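Local coordinates for protein abietadiene synthase, chloroplastic (Abies grandis, PDB 3S9V) that is a largely alpha-helical chloroplast enzyme of the terpene synthase family, carrying the metal-binding domain characteristic of that family, at residues Leu547-Leu550 / Lys551-Thr554; Val557-Asp561 / Leu562-Asp566; Gln567-Gln570 / Gln571-Ile574; Lys607-Leu610 / Glu611-Lys615. All coordinates share one frame; numbering follows the deposited sequence.

Read from the N terminus, the four contacts follow one another in series within the terpene synthase metal-binding domain; none nests in or crosses another, and each joins directly successive segments. Interaction 1 is a turn of helix 547-559. Interaction 2 folds the chain as it leaves that helix, and interaction 3 starts helix 570-594, which returns against it: Met-572 reaches back to Leu-552 and Phe-553 of interaction 1, and Val-565 of interaction 2 touches Lys-573. Interaction 4, on helix 599-621, supplies a third wall, where Leu-610 meets Val-557 and Thr-554. Interactions 3 and 4 do not touch, their nearest atoms being about 9 Å apart; helix 547-559 contacts both.

Interaction 1 (Leu547-Leu550 / Lys551-Thr554); sequences LDDL and KLFT
Leu-552 leans back over the preceding turn of its helix, its CB lying 3.2 Å from Asp-549 O and its CG 3.5 Å from the same oxygen. The side chain starts beside its own backbone N, with CG opposite the carbonyl carbon (chi1 -60°), which directs the branch toward the earlier turn. The amide of Leu-552 also donates to Asp-549 O, 2.9 Å from N to O, but comes from well above the carbonyl plane, as expected for a tight i to i+3 bond. Lys-551 departs differently: its CB sits 3.3 Å from Asp-548 O, while CG lies opposite the backbone N (chi1 -172°) and carries the long chain away, with a bend only at the ammonium end. Ordinary helical i to i+4 bonds join Lys-551 N to Leu-547 O at 3.0 Å and Thr-554 N to Leu-550 O, also at 3.0 Å; the latter is nearly straight. Thr-554 OG1 approaches that carbonyl as well, 3.4 Å from Leu-550 O, but any bond there is weak, and the hydroxyl has a firmer partner in Tyr-541 OH on helix 521-541. Phe-553 rests its CB against Leu-550 O, then carries its ring away from this turn into the buried contact with Phe-576, which it meets edge-to-face. Leu-550 packs on Tyr-541, and Leu-552 on Met-572 of the next helix. The chemistry thus divides by direction: backbone carbonyls take up the amides along this turn of helix 547-559, whereas the apolar tips of Leu-550, Leu-552 and Phe-553 are spent on the neighbouring helices and loops.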
loop_
_atom_site.group_PDB
_atom_site.type_symbol
_atom_site.label_atom_id
_atom_site.label_comp_id
_atom_site.label_asym_id
_atom_site.label_seq_id
_atom_site.Cartn_x
_atom_site.Cartn_y
_atom_site.Cartn_z
ATOM N N LEU A 547 -18.344 16.503 43.132
ATOM C CA LEU A 547 -19.292 16.552 42.027
ATOM C C LEU A 547 -19.989 17.909 41.998
ATOM O O LEU A 547 -20.336 18.422 40.932
ATOM C CB LEU A 547 -20.327 15.444 42.182
ATOM C CG LEU A 547 -19.792 14.021 42.017
ATOM C CD1 LEU A 547 -20.808 13.017 42.539
ATOM C CD2 LEU A 547 -19.485 13.771 40.546
ATOM N N ASP A 548 -20.190 18.485 43.177
ATOM C CA ASP A 548 -20.836 19.784 43.282
ATOM C C ASP A 548 -19.996 20.826 42.544
ATOM O O ASP A 548 -20.536 21.716 41.886
ATOM C CB ASP A 548 -20.996 20.166 44.756
ATOM C CG ASP A 548 -22.072 19.347 45.463
ATOM O OD1 ASP A 548 -21.922 19.072 46.676
ATOM O OD2 ASP A 548 -23.077 18.990 44.809
ATOM N N ASP A 549 -18.675 20.702 42.655
ATOM C CA ASP A 549 -17.757 21.618 41.988
ATOM C C ASP A 549 -17.805 21.437 40.466
ATOM O O ASP A 549 -17.871 22.419 39.712
ATOM C CB ASP A 549 -16.321 21.401 42.486
ATOM C CG ASP A 549 -16.070 22.021 43.853
ATOM O OD1 ASP A 549 -16.942 22.776 44.343
ATOM O OD2 ASP A 549 -14.992 21.764 44.435
ATOM N N LEU A 550 -17.765 20.183 40.023
ATOM C CA LEU A 550 -17.813 19.871 38.598
ATOM C C LEU A 550 -19.074 20.465 37.988
ATOM O O LEU A 550 -19.073 20.912 36.835
ATOM C CB LEU A 550 -17.801 18.351 38.376
ATOM C CG LEU A 550 -16.520 17.625 38.794
ATOM C CD1 LEU A 550 -16.640 16.145 38.471
ATOM C CD2 LEU A 550 -15.332 18.224 38.068
ATOM N N LYS A 551 -20.149 20.466 38.770
ATOM C CA LYS A 551 -21.418 21.004 38.312
ATOM C C LYS A 551 -21.325 22.494 37.960
ATOM O O LYS A 551 -22.082 22.990 37.121
ATOM C CB LYS A 551 -22.493 20.789 39.369
ATOM C CG LYS A 551 -23.871 21.160 38.878
ATOM C CD LYS A 551 -24.900 21.142 39.987
ATOM C CE LYS A 551 -26.209 21.722 39.480
ATOM N NZ LYS A 551 -26.004 23.079 38.886
ATOM N N LEU A 552 -20.406 23.209 38.601
ATOM C CA LEU A 552 -20.235 24.625 38.309
ATOM C C LEU A 552 -19.645 24.757 36.912
ATOM O O LEU A 552 -20.036 25.638 36.148
ATOM C CB LEU A 552 -19.292 25.283 39.320
ATOM C CG LEU A 552 -19.690 25.257 40.797
ATOM C CD1 LEU A 552 -18.531 25.797 41.623
ATOM C CD2 LEU A 552 -20.951 26.079 41.026
ATOM N N PHE A 553 -18.705 23.877 36.576
ATOM C CA PHE A 553 -18.088 23.916 35.255
ATOM C C PHE A 553 -19.145 23.611 34.192
ATOM O O PHE A 553 -19.302 24.354 33.219
ATOM C CB PHE A 553 -16.936 22.904 35.173
ATOM C CG PHE A 553 -15.983 23.155 34.024
ATOM C CD1 PHE A 553 -16.307 22.768 32.723
ATOM C CD2 PHE A 553 -14.760 23.795 34.245
ATOM C CE1 PHE A 553 -15.430 23.014 31.663
ATOM C CE2 PHE A 553 -13.876 24.047 33.191
ATOM C CZ PHE A 553 -14.215 23.656 31.900
ATOM N N THR A 554 -19.879 22.522 34.389
ATOM C CA THR A 554 -20.919 22.127 33.443
ATOM C C THR A 554 -21.945 23.247 33.263
ATOM O O THR A 554 -22.361 23.552 32.135
ATOM C CB THR A 554 -21.639 20.842 33.916
ATOM O OG1 THR A 554 -20.672 19.804 34.107
ATOM C CG2 THR A 554 -22.651 20.379 32.887
#

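Interaction 2 (Val557-Asp561 / Leu562-Asp566); sequences VKRWD and LSLVD
An Asx turn lies just beyond the C-terminal end of helix 547-559, where Asp-561 receives the amide of Ser-563 and Arg-559 reaches over from the last helical turn. Trp-560, with positive phi, is the first residue to leave helical geometry, and the chain then turns into the loop that leads to helix 570-594. The turn is closed by Ser-563 N, which donates to Asp-561 OD1 at 2.7 Å; the amide meets this oxygen from above the carboxylate plane. The same oxygen takes a second bond from the serine hydroxyl, very short at 2.5 Å from Ser-563 OG to Asp-561 OD1. With chi1 of 62°, Asp-561 places its carboxylate between its own backbone N and carbonyl carbon, folded back over the turn. Ser-563 OG is in turn an acceptor: Arg-559 NH1 points at it, 2.7 Å away and almost exactly in the guanidinium plane, giving a relay from cation through hydroxyl to carboxylate. Leu-564 covers one face of the guanidinium, crossing the arginine chain at about a right angle, with CD1 3.9 Å above the centre of the flat group and CD2 3.4 Å from Arg-559 NH1. The other terminal nitrogen, NH2, forms a salt bridge with Glu-555 one turn earlier, so both ends of the guanidinium are held and its rotation is fixed. Next to this cluster a water bridges the backbone, donating to Asp-561 O at 3.1 Å and accepting from Leu-564 N at 2.9 Å.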
loop_
_atom_site.group_PDB
_atom_site.type_symbol
_atom_site.label_atom_id
_atom_site.label_comp_id
_atom_site.label_asym_id
_atom_site.label_seq_id
_atom_site.Cartn_x
_atom_site.Cartn_y
_atom_site.Cartn_z
ATOM N N VAL A 557 -20.605 26.278 31.265
ATOM C CA VAL A 557 -20.631 26.014 29.832
ATOM C C VAL A 557 -22.049 26.172 29.276
ATOM O O VAL A 557 -22.234 26.656 28.159
ATOM C CB VAL A 557 -20.114 24.587 29.528
ATOM C CG1 VAL A 557 -20.144 24.324 28.042
ATOM C CG2 VAL A 557 -18.702 24.425 30.058
ATOM N N LYS A 558 -23.048 25.781 30.061
ATOM C CA LYS A 558 -24.434 25.892 29.625
ATOM C C LYS A 558 -24.912 27.342 29.452
ATOM O O LYS A 558 -25.528 27.685 28.435
ATOM C CB LYS A 558 -25.359 25.181 30.611
ATOM C CG LYS A 558 -26.820 25.237 30.195
ATOM C CD LYS A 558 -27.765 24.855 31.324
ATOM C CE LYS A 558 -29.215 24.979 30.874
ATOM N NZ LYS A 558 -30.171 24.755 31.991
ATOM N N ARG A 559 -24.657 28.189 30.445
ATOM C CA ARG A 559 -25.087 29.582 30.348
ATOM C C ARG A 559 -24.047 30.422 29.595
ATOM O O ARG A 559 -24.336 31.522 29.128
ATOM C CB ARG A 559 -25.344 30.157 31.747
ATOM C CG ARG A 559 -24.185 30.013 32.699
ATOM C CD ARG A 559 -24.443 30.707 34.030
ATOM N NE ARG A 559 -25.399 30.007 34.884
ATOM C CZ ARG A 559 -25.613 30.314 36.163
ATOM N NH1 ARG A 559 -24.937 31.307 36.727
ATOM N NH2 ARG A 559 -26.494 29.630 36.882
ATOM N N TRP A 560 -22.844 29.870 29.473
ATOM C CA TRP A 560 -21.720 30.499 28.783
ATOM C C TRP A 560 -21.387 31.930 29.220
ATOM O O TRP A 560 -21.458 32.867 28.422
ATOM C CB TRP A 560 -21.936 30.445 27.261
ATOM C CG TRP A 560 -20.680 30.685 26.467
ATOM C CD1 TRP A 560 -20.295 31.851 25.872
ATOM C CD2 TRP A 560 -19.601 29.762 26.270
ATOM N NE1 TRP A 560 -19.044 31.717 25.324
ATOM C CE2 TRP A 560 -18.594 30.444 25.553
ATOM C CE3 TRP A 560 -19.387 28.427 26.634
ATOM C CZ2 TRP A 560 -17.390 29.837 25.192
ATOM C CZ3 TRP A 560 -18.190 27.822 26.274
ATOM C CH2 TRP A 560 -17.206 28.530 25.560
ATOM N N ASP A 561 -21.027 32.084 30.494
ATOM C CA ASP A 561 -20.632 33.376 31.054
ATOM C C ASP A 561 -19.664 33.121 32.202
ATOM O O ASP A 561 -19.231 31.985 32.410
ATOM C CB ASP A 561 -21.843 34.181 31.553
ATOM C CG ASP A 561 -22.596 33.489 32.677
ATOM O OD1 ASP A 561 -21.947 32.917 33.580
ATOM O OD2 ASP A 561 -23.843 33.536 32.666
ATOM N N LEU A 562 -19.323 34.171 32.944
ATOM C CA LEU A 562 -18.399 34.042 34.064
ATOM C C LEU A 562 -19.101 34.300 35.393
ATOM O O LEU A 562 -18.486 34.771 36.343
ATOM C CB LEU A 562 -17.237 35.027 33.898
ATOM C CG LEU A 562 -16.460 34.936 32.581
ATOM C CD1 LEU A 562 -15.364 35.987 32.556
ATOM C CD2 LEU A 562 -15.863 33.549 32.430
ATOM N N SER A 563 -20.386 33.975 35.461
ATOM C CA SER A 563 -21.168 34.195 36.676
ATOM C C SER A 563 -20.936 33.186 37.799
ATOM O O SER A 563 -21.509 33.332 38.880
ATOM C CB SER A 563 -22.655 34.197 36.339
ATOM O OG SER A 563 -23.038 32.933 35.823
ATOM N N LEU A 564 -20.117 32.167 37.555
ATOM C CA LEU A 564 -19.863 31.151 38.577
ATOM C C LEU A 564 -18.387 30.982 38.907
ATOM O O LEU A 564 -18.028 30.204 39.788
ATOM C CB LEU A 564 -20.450 29.801 38.139
ATOM C CG LEU A 564 -21.953 29.794 37.867
ATOM C CD1 LEU A 564 -22.400 28.409 37.481
ATOM C CD2 LEU A 564 -22.699 30.263 39.105
ATOM N N VAL A 565 -17.539 31.719 38.203
ATOM C CA VAL A 565 -16.096 31.653 38.406
ATOM C C VAL A 565 -15.665 31.905 39.857
ATOM O O VAL A 565 -14.641 31.389 40.311
ATOM C CB VAL A 565 -15.383 32.663 37.472
ATOM C CG1 VAL A 565 -13.932 32.834 37.876
ATOM C CG2 VAL A 565 -15.464 32.174 36.038
ATOM N N ASP A 566 -16.451 32.693 40.582
ATOM C CA ASP A 566 -16.139 33.012 41.973
ATOM C C ASP A 566 -16.428 31.849 42.925
ATOM O O ASP A 566 -15.874 31.793 44.021
ATOM C CB ASP A 566 -16.922 34.256 42.414
ATOM C CG ASP A 566 -16.384 35.538 41.791
ATOM O OD1 ASP A 566 -17.139 36.533 41.730
ATOM O OD2 ASP A 566 -15.201 35.555 41.374
HETATM O O HOH W 1 -18.689 31.115 35.296
#

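Interaction 3 (Gln567-Gln570 / Gln571-Ile574); sequences QMPQ and QMKI
Met-572 crosses Met-568 at about a right angle, and its chain meets the preceding loop at every atom. CB lies 3.8 Å from Pro-569 CD, at that corner of the proline ring. CG leaves opposite the backbone N (chi1 -171°) and comes to 4.0 Å from Met-568 SD, the start of its overlap with the other thioether. The chain is still extended at SD, which passes Pro-569 CD at 3.9 Å; the bend comes only at the next torsion. There, chi3 of 135° brings the methyl group across the extended chain of Met-568: CE is 3.4 Å from Met-568 CG, tighter than a usual carbon contact, and 3.6 Å from Met-568 CE. Both methionines are buried, and on its far side Met-572 packs on Leu-552 and Phe-553 of helix 547-559. The proline that this side chain touches is the N-cap of helix 570-594, the residue just before its first turn. Its carbonyl accepts the first i to i+4 bond, with Lys-573 N donating to Pro-569 O at 3.0 Å, nearly in line with the C=O. The next such bond, from Ile-574 N to Gln-570 O, is weak. Gln-570 sends its CG opposite the backbone N and bends at the following torsion, which brings OE1 to 3.9 Å from Ile-574 CD1, the two chains crossing at a slant. Gln-571 passes close to the aliphatic part of Gln-570, the two amide planes turned 40° apart, while its OE1 accepts a hydrogen bond from Asn-498 N in a neighbouring loop.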
loop_
_atom_site.group_PDB
_atom_site.type_symbol
_atom_site.label_atom_id
_atom_site.label_comp_id
_atom_site.label_asym_id
_atom_site.label_seq_id
_atom_site.Cartn_x
_atom_site.Cartn_y
_atom_site.Cartn_z
ATOM N N GLN A 567 -17.289 30.927 42.508
ATOM C CA GLN A 567 -17.624 29.773 43.342
ATOM C C GLN A 567 -16.747 28.582 42.982
ATOM O O GLN A 567 -16.973 27.479 43.469
ATOM C CB GLN A 567 -19.090 29.380 43.148
ATOM C CG GLN A 567 -20.076 30.492 43.440
ATOM C CD GLN A 567 -21.507 30.109 43.124
ATOM O OE1 GLN A 567 -22.011 29.092 43.602
ATOM N NE2 GLN A 567 -22.174 30.927 42.317
ATOM N N MET A 568 -15.744 28.811 42.140
ATOM C CA MET A 568 -14.862 27.744 41.680
ATOM C C MET A 568 -13.536 27.593 42.399
ATOM O O MET A 568 -12.908 28.575 42.793
ATOM C CB MET A 568 -14.549 27.919 40.189
ATOM C CG MET A 568 -15.662 27.543 39.231
ATOM S SD MET A 568 -15.174 27.725 37.482
ATOM C CE MET A 568 -16.813 27.627 36.720
ATOM N N PRO A 569 -13.085 26.340 42.564
ATOM C CA PRO A 569 -11.813 26.057 43.225
ATOM C C PRO A 569 -10.741 26.781 42.415
ATOM O O PRO A 569 -10.978 27.157 41.262
ATOM C CB PRO A 569 -11.682 24.542 43.089
ATOM C CG PRO A 569 -13.101 24.076 43.098
ATOM C CD PRO A 569 -13.796 25.092 42.228
ATOM N N GLN A 570 -9.569 26.964 43.012
ATOM C CA GLN A 570 -8.460 27.641 42.353
ATOM C C GLN A 570 -8.224 27.115 40.941
ATOM O O GLN A 570 -8.437 27.825 39.958
ATOM C CB GLN A 570 -7.181 27.469 43.179
ATOM C CG GLN A 570 -5.930 28.016 42.512
ATOM C CD GLN A 570 -6.000 29.514 42.276
ATOM O OE1 GLN A 570 -5.124 30.091 41.627
ATOM N NE2 GLN A 570 -7.040 30.154 42.806
ATOM N N GLN A 571 -7.780 25.867 40.859
ATOM C CA GLN A 571 -7.489 25.206 39.594
ATOM C C GLN A 571 -8.631 25.208 38.572
ATOM O O GLN A 571 -8.406 25.470 37.386
ATOM C CB GLN A 571 -7.055 23.763 39.864
ATOM C CG GLN A 571 -5.761 23.652 40.646
ATOM C CD GLN A 571 -4.568 24.104 39.837
ATOM O OE1 GLN A 571 -4.154 23.430 38.892
ATOM N NE2 GLN A 571 -4.012 25.257 40.193
ATOM N N MET A 572 -9.848 24.915 39.021
ATOM C CA MET A 572 -10.990 24.872 38.115
ATOM C C MET A 572 -11.235 26.227 37.441
ATOM O O MET A 572 -11.486 26.298 36.237
ATOM C CB MET A 572 -12.251 24.417 38.873
ATOM C CG MET A 572 -13.458 24.137 37.986
ATOM S SD MET A 572 -14.903 23.421 38.826
ATOM C CE MET A 572 -16.168 24.409 38.135
ATOM N N LYS A 573 -11.143 27.297 38.224
ATOM C CA LYS A 573 -11.368 28.653 37.731
ATOM C C LYS A 573 -10.473 28.959 36.546
ATOM O O LYS A 573 -10.933 29.435 35.510
ATOM C CB LYS A 573 -11.097 29.659 38.851
ATOM C CG LYS A 573 -11.259 31.116 38.466
ATOM C CD LYS A 573 -10.965 32.003 39.668
ATOM C CE LYS A 573 -10.953 33.479 39.304
ATOM N NZ LYS A 573 -10.576 34.322 40.476
ATOM N N ILE A 574 -9.186 28.689 36.722
ATOM C CA ILE A 574 -8.195 28.911 35.685
ATOM C C ILE A 574 -8.568 28.078 34.460
ATOM O O ILE A 574 -8.644 28.593 33.340
ATOM C CB ILE A 574 -6.790 28.488 36.184
ATOM C CG1 ILE A 574 -6.313 29.448 37.277
ATOM C CG2 ILE A 574 -5.805 28.447 35.029
ATOM C CD1 ILE A 574 -5.009 29.018 37.925
#

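Interaction 4 (Lys607-Leu610 / Glu611-Lys615); sequences KVQL and EAYTK
Charge pairs Lys-607 with Glu-611, one turn apart on the exposed side of helix 599-621. The lysine chain runs extended until chi4, where it bends and brings NZ to 2.9 Å from Glu-611 OE2, approaching the syn lone pair of that oxygen; this is a salt bridge as well as a hydrogen bond. A water also donates to Glu-611 OE2, at 3.0 Å, and to Lys-607 O at 2.8 Å, linking the carboxylate to the helix backbone. Among the hydrogen bonds, the regular i to i+4 series runs through Glu-611, Ala-612, Tyr-613 and Thr-614. The last is reinforced by its side chain: Leu-610 O accepts both Thr-614 N at 2.7 Å and Thr-614 OG1 at 2.8 Å, the hydroxyl arriving from above the carbonyl plane. With chi1 at -63°, OG1 folds back beside its own amide N, which makes this double grip possible. On the buried side, an amide and a methyl group pack on the Tyr-613 ring. Gln-609 lays its NE2 over one face of the ring, 3.3 Å above the ring plane and displaced toward the rim, with amide and ring planes 51° apart. Leu-610 CD2 meets the edge of the same ring, 3.9 Å from Tyr-613 CD2. The Gln-609 amide is satisfied by other partners, OE1 accepting from Thr-643 OG1 and NE2 donating to Val-637 O. These two bonds probably hold the amide over the ring, so a buried polar group is satisfied while it packs on an aromatic face, and the salt bridge stays at the surface.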
loop_
_atom_site.group_PDB
_atom_site.type_symbol
_atom_site.label_atom_id
_atom_site.label_comp_id
_atom_site.label_asym_id
_atom_site.label_seq_id
_atom_site.Cartn_x
_atom_site.Cartn_y
_atom_site.Cartn_z
ATOM N N LYS A 607 -21.773 20.076 25.720
ATOM C CA LYS A 607 -22.825 19.683 26.653
ATOM C C LYS A 607 -22.830 18.166 26.806
ATOM O O LYS A 607 -22.777 17.650 27.916
ATOM C CB LYS A 607 -24.192 20.153 26.145
ATOM C CG LYS A 607 -25.387 19.583 26.910
ATOM C CD LYS A 607 -26.700 19.991 26.258
ATOM C CE LYS A 607 -27.896 19.276 26.880
ATOM N NZ LYS A 607 -28.019 19.553 28.340
ATOM N N VAL A 608 -22.875 17.457 25.682
ATOM C CA VAL A 608 -22.903 15.997 25.701
ATOM C C VAL A 608 -21.607 15.400 26.235
ATOM O O VAL A 608 -21.624 14.383 26.929
ATOM C CB VAL A 608 -23.200 15.437 24.286
ATOM C CG1 VAL A 608 -23.157 13.908 24.291
ATOM C CG2 VAL A 608 -24.581 15.922 23.828
ATOM N N GLN A 609 -20.486 16.040 25.922
ATOM C CA GLN A 609 -19.185 15.567 26.379
ATOM C C GLN A 609 -19.065 15.653 27.905
ATOM O O GLN A 609 -18.630 14.697 28.563
ATOM C CB GLN A 609 -18.067 16.392 25.747
ATOM C CG GLN A 609 -16.675 15.865 26.053
ATOM C CD GLN A 609 -16.475 14.472 25.492
ATOM O OE1 GLN A 609 -16.631 14.255 24.291
ATOM N NE2 GLN A 609 -16.135 13.519 26.355
ATOM N N LEU A 610 -19.446 16.800 28.461
ATOM C CA LEU A 610 -19.360 16.998 29.903
ATOM C C LEU A 610 -20.328 16.059 30.618
ATOM O O LEU A 610 -20.022 15.536 31.694
ATOM C CB LEU A 610 -19.643 18.461 30.259
ATOM C CG LEU A 610 -18.688 19.466 29.592
ATOM C CD1 LEU A 610 -18.974 20.850 30.112
ATOM C CD2 LEU A 610 -17.250 19.101 29.874
ATOM N N GLU A 611 -21.491 15.840 30.011
ATOM C CA GLU A 611 -22.465 14.933 30.588
ATOM C C GLU A 611 -21.856 13.535 30.653
ATOM O O GLU A 611 -22.047 12.826 31.637
ATOM C CB GLU A 611 -23.754 14.934 29.761
ATOM C CG GLU A 611 -24.819 15.855 30.334
ATOM C CD GLU A 611 -25.832 16.326 29.303
ATOM O OE1 GLU A 611 -26.274 15.506 28.467
ATOM O OE2 GLU A 611 -26.195 17.525 29.343
ATOM N N ALA A 612 -21.109 13.142 29.622
ATOM C CA ALA A 612 -20.477 11.826 29.636
ATOM C C ALA A 612 -19.425 11.760 30.758
ATOM O O ALA A 612 -19.318 10.752 31.458
ATOM C CB ALA A 612 -19.831 11.525 28.279
ATOM N N TYR A 613 -18.647 12.829 30.924
ATOM C CA TYR A 613 -17.637 12.869 31.988
ATOM C C TYR A 613 -18.333 12.799 33.340
ATOM O O TYR A 613 -17.862 12.144 34.265
ATOM C CB TYR A 613 -16.818 14.164 31.946
ATOM C CG TYR A 613 -15.855 14.294 30.793
ATOM C CD1 TYR A 613 -15.165 13.182 30.297
ATOM C CD2 TYR A 613 -15.595 15.539 30.221
ATOM C CE1 TYR A 613 -14.239 13.313 29.261
ATOM C CE2 TYR A 613 -14.667 15.680 29.185
ATOM C CZ TYR A 613 -13.997 14.567 28.712
ATOM O OH TYR A 613 -13.080 14.709 27.698
ATOM N N THR A 614 -19.459 13.493 33.442
ATOM C CA THR A 614 -20.227 13.529 34.673
ATOM C C THR A 614 -20.759 12.159 35.087
ATOM O O THR A 614 -20.766 11.832 36.272
ATOM C CB THR A 614 -21.402 14.517 34.551
ATOM O OG1 THR A 614 -20.885 15.841 34.362
ATOM C CG2 THR A 614 -22.264 14.493 35.810
ATOM N N LYS A 615 -21.198 11.353 34.123
ATOM C CA LYS A 615 -21.719 10.036 34.459
ATOM C C LYS A 615 -20.598 9.151 34.999
ATOM O O LYS A 615 -20.815 8.388 35.936
ATOM C CB LYS A 615 -22.375 9.370 33.241
ATOM C CG LYS A 615 -23.245 8.164 33.604
ATOM C CD LYS A 615 -23.842 7.472 32.385
ATOM C CE LYS A 615 -24.854 8.345 31.648
ATOM N NZ LYS A 615 -26.128 8.523 32.397
HETATM O O HOH W 2 -23.659 18.925 30.224
#